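Local coordinates for protein NAD(FAD)-dependent dehydrogenase, NirB-family (N-terminal domain) (Clostridium acetobutylicum, PDB 3KLJ) that catalyses the NADH-dependent reduction of rubredoxin through a bound FAD, passing electrons into the dioxygen-scavenging chains of an obligate anaerobe, at residues 69-72 against 76-79; 95-98 against 102-105; 149-154 against 160-165. All coordinates share one frame; numbering follows the deposited sequence.

Contact 1: residues 69-72 against 76-79; sequences NDWY and NIKV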
# COMPACT_ATOMS: atom_id res chain seq x y z
N ASN A 69 8.03 -22.80 5.20
CA ASN A 69 9.04 -23.44 4.33
C ASN A 69 8.55 -24.71 3.65
O ASN A 69 8.73 -24.90 2.45
CB ASN A 69 10.31 -23.75 5.12
CG ASN A 69 11.37 -22.68 4.96
OD1 ASN A 69 12.17 -22.71 4.03
ND2 ASN A 69 11.39 -21.73 5.89
N ASP A 70 7.92 -25.59 4.45
CA ASP A 70 7.47 -26.89 3.98
C ASP A 70 6.52 -26.81 2.78
O ASP A 70 6.50 -27.71 1.94
CB ASP A 70 6.80 -27.67 5.12
CG ASP A 70 6.87 -29.17 4.90
OD1 ASP A 70 7.59 -29.61 3.98
OD2 ASP A 70 6.20 -29.91 5.65
N TRP A 71 5.76 -25.72 2.68
CA TRP A 71 4.84 -25.55 1.57
C TRP A 71 5.58 -25.41 0.24
O TRP A 71 5.18 -26.01 -0.75
CB TRP A 71 3.93 -24.35 1.82
CG TRP A 71 2.85 -24.18 0.81
CD1 TRP A 71 1.60 -24.72 0.85
CD2 TRP A 71 2.92 -23.41 -0.40
NE1 TRP A 71 0.88 -24.33 -0.26
CE2 TRP A 71 1.67 -23.53 -1.04
CE3 TRP A 71 3.92 -22.63 -0.99
CZ2 TRP A 71 1.39 -22.90 -2.25
CZ3 TRP A 71 3.64 -21.99 -2.20
CH2 TRP A 71 2.38 -22.13 -2.82
N TYR A 72 6.64 -24.60 0.23
CA TYR A 72 7.43 -24.37 -0.99
C TYR A 72 8.19 -25.62 -1.42
O TYR A 72 8.38 -25.85 -2.63
CB TYR A 72 8.40 -23.19 -0.82
CG TYR A 72 7.71 -21.87 -0.59
CD1 TYR A 72 7.33 -21.06 -1.66
CD2 TYR A 72 7.41 -21.45 0.71
CE1 TYR A 72 6.68 -19.85 -1.44
CE2 TYR A 72 6.75 -20.24 0.94
CZ TYR A 72 6.39 -19.45 -0.13
OH TYR A 72 5.76 -18.27 0.12
N ASN A 76 7.56 -27.89 -4.65
CA ASN A 76 8.76 -27.72 -5.49
C ASN A 76 9.05 -26.32 -6.02
O ASN A 76 9.72 -26.16 -7.04
CB ASN A 76 8.76 -28.71 -6.65
CG ASN A 76 9.82 -29.75 -6.50
OD1 ASN A 76 9.70 -30.65 -5.66
ND2 ASN A 76 10.87 -29.64 -7.30
N ILE A 77 8.53 -25.30 -5.34
CA ILE A 77 8.85 -23.93 -5.70
C ILE A 77 10.18 -23.56 -5.07
O ILE A 77 10.36 -23.67 -3.86
CB ILE A 77 7.73 -22.96 -5.26
CG1 ILE A 77 6.45 -23.23 -6.07
CG2 ILE A 77 8.19 -21.51 -5.42
CD1 ILE A 77 5.17 -22.80 -5.36
N LYS A 78 11.11 -23.13 -5.91
CA LYS A 78 12.45 -22.75 -5.47
C LYS A 78 12.53 -21.27 -5.12
O LYS A 78 12.28 -20.39 -5.96
CB LYS A 78 13.48 -23.11 -6.55
CG LYS A 78 13.60 -24.62 -6.78
CD LYS A 78 14.17 -24.96 -8.14
CE LYS A 78 13.14 -24.76 -9.26
NZ LYS A 78 13.75 -24.97 -10.61
N VAL A 79 12.87 -20.99 -3.86
CA VAL A 79 12.99 -19.61 -3.39
C VAL A 79 14.46 -19.31 -3.11
O VAL A 79 15.10 -20.00 -2.31
CB VAL A 79 12.15 -19.35 -2.13
CG1 VAL A 79 12.23 -17.87 -1.73
CG2 VAL A 79 10.69 -19.75 -2.37
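Trp71 and Tyr72 reach Ile77 and Val79 by different first torsions: the indole CG of Trp71 stands anti to its backbone N (chi1 -174°), the phenol CG of Tyr72 anti to its carbonyl carbon (chi1 -63°). The two neighbouring rings thereby come together, with Trp71 CE3 lying over the centre of the Tyr72 ring, 3.7 Å above its plane. Against this aromatic pair the chain returning from helix 69-74 sets two aliphatic residues. Ile77 divides its branches between the rings. Its CD1, at the end of an extended CG1 arm, reaches the far corner of the indole six-membered ring, 3.6 Å from Trp71 CZ3, while its CG2 sits at the edge of the phenol, near the ring plane and 3.9 Å from Tyr72 CD1. Val79 brings one methyl obliquely to the same carbon, CG2 lying 3.7 Å from Tyr72 CD1. Between the two segments the backbone turns. Asn76, with positive phi, ends the helix in a Schellman motif, and the amide of Ile77 gives a weak, bent hydrogen bond to Tyr72 O (2.8 Å, 129° at the hydrogen). The contact lies in the FAD-binding domain: Phe22 and Ala25 of helix 19-28 and Met37 of strand 35-38 pack on the same cluster, where helix 69-74 meets edge strand 78-80 of the parallel sheet. Lys78 points away from the helix and forms a salt bridge with Asp34. Across these segments, methyl-on-ring packing does more than the one weak bond, which is consistent with a largely apolar attachment of the helix end.

Contact 2: residues 95-98 against 102-105; sequences VTLK and KIKY
Val95 and Ile103 face each other as an antiparallel hydrogen-bonded pair, and their two backbone bonds are the firm centre of this contact. Val95 N reaches Ile103 O at 2.9 Å with an almost straight N-H (170°); Ile103 N returns the bond to Val95 O, again at 2.9 Å. Val95 O also receives the CA-H of Lys102 (CA to O 3.3 Å). On the buried face, the one carrying Val95 and Ile103, side chains close up on both sides of the pair. Leu97 CD1 meets Ile103 CD1 methyl to methyl at 3.8 Å, and Val95 CG2 lies 3.9 Å from Tyr105 CE2, the two side chains crossing at about a right angle. Tyr105 gets there with its CG set between backbone N and carbonyl carbon (chi1 64°), which turns the ring back toward the start of strand 94-97. The strands form a beta hairpin and two members of the three-stranded antiparallel sheet of the FAD-binding domain; Leu13 of strand 12-15, in the central parallel sheet, packs on Val95, Ile103 and Tyr105. The opposite face is the solvent side: Lys102 is exposed and Thr96 partly so. There the two, a non-hydrogen-bonded pair, lie side by side and point the same way, Thr96 OG1 being 3.7 Å from Lys102 CG. The lysine runs extended until its last torsion, where it bends and leaves NZ beside the threonine, close to OG1 and CG2 but not hydrogen-bonded. Beyond Thr96, strand 85-89 continues the sheet, with Thr86 OG1 hydrogen-bonded to Thr96 O.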
# COMPACT_ATOMS: atom_id res chain seq x y z
N VAL A 95 18.29 -12.63 -16.23
CA VAL A 95 18.22 -11.67 -15.14
C VAL A 95 19.54 -11.69 -14.38
O VAL A 95 20.04 -12.76 -14.01
CB VAL A 95 17.01 -11.96 -14.22
CG1 VAL A 95 17.08 -11.15 -12.93
CG2 VAL A 95 15.70 -11.67 -14.96
N THR A 96 20.12 -10.52 -14.17
CA THR A 96 21.39 -10.41 -13.44
C THR A 96 21.13 -9.99 -12.01
O THR A 96 20.44 -8.99 -11.75
CB THR A 96 22.36 -9.41 -14.11
OG1 THR A 96 22.53 -9.75 -15.48
CG2 THR A 96 23.71 -9.43 -13.42
N LEU A 97 21.70 -10.75 -11.09
CA LEU A 97 21.60 -10.47 -9.67
C LEU A 97 22.77 -9.62 -9.17
O LEU A 97 23.75 -9.39 -9.90
CB LEU A 97 21.52 -11.78 -8.87
CG LEU A 97 20.42 -12.77 -9.30
CD1 LEU A 97 20.71 -14.17 -8.78
CD2 LEU A 97 19.03 -12.29 -8.87
N LYS A 98 22.65 -9.16 -7.93
CA LYS A 98 23.69 -8.37 -7.26
C LYS A 98 25.04 -9.10 -7.21
O LYS A 98 26.08 -8.51 -7.49
CB LYS A 98 23.22 -7.99 -5.84
CG LYS A 98 24.16 -7.03 -5.10
CD LYS A 98 24.07 -5.61 -5.66
CE LYS A 98 25.28 -4.79 -5.25
NZ LYS A 98 25.10 -3.36 -5.61
N LYS A 102 23.78 -14.97 -13.04
CA LYS A 102 22.68 -14.79 -13.99
C LYS A 102 21.69 -15.96 -13.95
O LYS A 102 22.09 -17.10 -13.71
CB LYS A 102 23.20 -14.60 -15.41
CG LYS A 102 23.71 -13.21 -15.70
CD LYS A 102 24.50 -13.18 -16.99
CE LYS A 102 25.08 -11.80 -17.26
NZ LYS A 102 26.01 -11.34 -16.19
N ILE A 103 20.42 -15.65 -14.17
CA ILE A 103 19.38 -16.68 -14.27
C ILE A 103 18.60 -16.55 -15.58
O ILE A 103 18.07 -15.48 -15.89
CB ILE A 103 18.42 -16.66 -13.04
CG1 ILE A 103 19.13 -17.24 -11.81
CG2 ILE A 103 17.14 -17.45 -13.33
CD1 ILE A 103 18.56 -16.76 -10.49
N LYS A 104 18.53 -17.65 -16.32
CA LYS A 104 17.74 -17.72 -17.55
C LYS A 104 16.30 -18.10 -17.25
O LYS A 104 16.04 -18.97 -16.41
CB LYS A 104 18.37 -18.68 -18.57
CG LYS A 104 17.71 -18.66 -19.95
CD LYS A 104 18.71 -18.85 -21.09
CE LYS A 104 19.21 -20.28 -21.20
NZ LYS A 104 20.12 -20.48 -22.38
N TYR A 105 15.36 -17.45 -17.93
CA TYR A 105 13.94 -17.73 -17.78
C TYR A 105 13.29 -17.99 -19.13
O TYR A 105 13.84 -17.60 -20.15
CB TYR A 105 13.24 -16.56 -17.08
CG TYR A 105 13.26 -15.25 -17.87
CD1 TYR A 105 12.32 -15.01 -18.87
CD2 TYR A 105 14.21 -14.26 -17.60
CE1 TYR A 105 12.32 -13.82 -19.59
CE2 TYR A 105 14.22 -13.07 -18.32
CZ TYR A 105 13.27 -12.86 -19.31
OH TYR A 105 13.26 -11.70 -20.04

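Contact 3: residues 149-154 against 160-165; sequences AFIIGG and ELAQAI
Ile151 is the main bump of strand 149-152, and it fits a hollow on helix 156-168 between Ala162 and the pair Leu161 and Ile165, which stand one turn apart on the helix. Its CG1 stands anti to the carbonyl carbon (chi1 -64°), and the next torsion, 104°, swings CD1 toward the helix. That methyl settles on the small surface of Ala162, 3.9 Å from Ala162 CA and 4.0 Å from Ala162 CB. The methyl thus touches the helix backbone itself. In a different direction from Ala162 stand Ile165, whose CD1 is 4.1 Å from Ile151 CD1, and, more loosely, Leu161, with its CG 4.4 Å from Ile151 CG1. One turn along the helix the roles reverse. Here the helix supplies the bump: Ile165 lays CD1 and CG2 on the low surface of Ala149, the closer being CD1, 3.8 Å from Ala149 CB. In two places, then, an isoleucine sits on an alanine, Ile151 on Ala162 and Ile165 on Ala149, and the strand and helix segments run almost antiparallel (171°) with their axes 9.3 Å apart. All five touching residues are buried and the contact between them is wholly apolar. Ile224 of strand 222-225 touches Ala149, Ile151, Leu161 and Ile165, while Ala172 of strand 172-175 packs on the two strand residues, so neighbours from both adjacent strands join the same apolar layer. At the end of strand 149-152 the chain turns through Gly153 and Gly154 into the helix; Gly153, Gly155 and Gly158 match a GxGxxG pattern. Strand, glycine turn and helix, continued by strand 172-175, form a beta-alpha-beta unit of Rossmann type, consistent with its place in the NADH-binding domain.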
# COMPACT_ATOMS: atom_id res chain seq x y z
N ALA A 149 8.17 7.86 20.21
CA ALA A 149 8.28 7.96 18.76
C ALA A 149 7.67 9.25 18.20
O ALA A 149 6.72 9.80 18.77
CB ALA A 149 7.65 6.75 18.08
N PHE A 150 8.24 9.74 17.10
CA PHE A 150 7.67 10.88 16.38
C PHE A 150 7.49 10.46 14.93
O PHE A 150 8.48 10.21 14.22
CB PHE A 150 8.56 12.12 16.52
CG PHE A 150 7.98 13.37 15.92
CD1 PHE A 150 6.73 13.85 16.33
CD2 PHE A 150 8.68 14.09 14.95
CE1 PHE A 150 6.19 15.01 15.78
CE2 PHE A 150 8.15 15.25 14.40
CZ PHE A 150 6.90 15.71 14.81
N ILE A 151 6.23 10.36 14.49
CA ILE A 151 5.91 9.93 13.14
C ILE A 151 5.63 11.14 12.24
O ILE A 151 4.70 11.91 12.49
CB ILE A 151 4.73 8.91 13.11
CG1 ILE A 151 5.12 7.62 13.83
CG2 ILE A 151 4.32 8.57 11.67
CD1 ILE A 151 4.53 7.47 15.20
N ILE A 152 6.45 11.29 11.21
CA ILE A 152 6.28 12.36 10.23
C ILE A 152 5.53 11.83 9.01
O ILE A 152 5.96 10.84 8.38
CB ILE A 152 7.66 12.97 9.82
CG1 ILE A 152 8.25 13.77 10.99
CG2 ILE A 152 7.52 13.83 8.56
CD1 ILE A 152 9.63 14.31 10.75
N GLY A 153 4.42 12.48 8.66
CA GLY A 153 3.60 12.05 7.52
C GLY A 153 2.14 11.94 7.90
O GLY A 153 1.81 11.39 8.95
N GLY A 154 1.27 12.45 7.04
CA GLY A 154 -0.13 12.66 7.41
C GLY A 154 -1.13 11.59 7.03
O GLY A 154 -2.34 11.83 7.14
N GLU A 160 -1.91 4.55 11.87
CA GLU A 160 -1.90 3.17 12.35
C GLU A 160 -0.64 2.81 13.14
O GLU A 160 -0.73 2.12 14.15
CB GLU A 160 -2.09 2.18 11.20
CG GLU A 160 -3.50 2.19 10.61
CD GLU A 160 -3.67 1.19 9.49
OE1 GLU A 160 -2.66 0.61 9.03
OE2 GLU A 160 -4.82 0.98 9.05
N LEU A 161 0.52 3.27 12.67
CA LEU A 161 1.81 3.01 13.33
C LEU A 161 1.84 3.63 14.72
O LEU A 161 2.30 2.99 15.67
CB LEU A 161 2.98 3.53 12.49
CG LEU A 161 4.43 3.39 13.02
CD1 LEU A 161 4.70 2.01 13.57
CD2 LEU A 161 5.40 3.69 11.90
N ALA A 162 1.36 4.86 14.82
CA ALA A 162 1.26 5.57 16.09
C ALA A 162 0.49 4.75 17.12
O ALA A 162 0.97 4.57 18.25
CB ALA A 162 0.63 6.94 15.91
N GLN A 163 -0.68 4.25 16.74
CA GLN A 163 -1.48 3.40 17.62
C GLN A 163 -0.74 2.12 17.99
O GLN A 163 -0.75 1.72 19.15
CB GLN A 163 -2.85 3.06 17.00
CG GLN A 163 -3.78 2.26 17.94
CD GLN A 163 -4.15 3.01 19.23
OE1 GLN A 163 -3.42 2.97 20.22
NE2 GLN A 163 -5.30 3.67 19.21
N ALA A 164 -0.13 1.48 16.99
CA ALA A 164 0.66 0.27 17.24
C ALA A 164 1.77 0.51 18.27
O ALA A 164 2.01 -0.32 19.14
CB ALA A 164 1.25 -0.27 15.95
N ILE A 165 2.43 1.66 18.17
CA ILE A 165 3.49 2.03 19.09
C ILE A 165 2.93 2.35 20.49
O ILE A 165 3.56 1.99 21.49
CB ILE A 165 4.38 3.17 18.55
CG1 ILE A 165 5.08 2.72 17.26
CG2 ILE A 165 5.44 3.58 19.59
CD1 ILE A 165 5.79 3.83 16.53

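Overall arrangement
Contacts 1 and 2 both belong to the FAD-binding domain, their centres about 20 Å apart, whereas contact 3 lies in the NADH-binding domain, its centre about 35 and 38 Å from theirs. They share no strand or helix. Contact 3, nearest the centre of the molecule, is a buried helix-on-sheet interface of aliphatic groups alone. Contact 1 also joins a helix to a parallel sheet, but at an edge strand, is only partly buried, and brings in aromatic rings and a weak bond at a helix end. Contact 2 differs from both: strand pairs with strand through backbone bonds, one face apolar and the other polar, and is mostly buried, though about 28 Å from that centre.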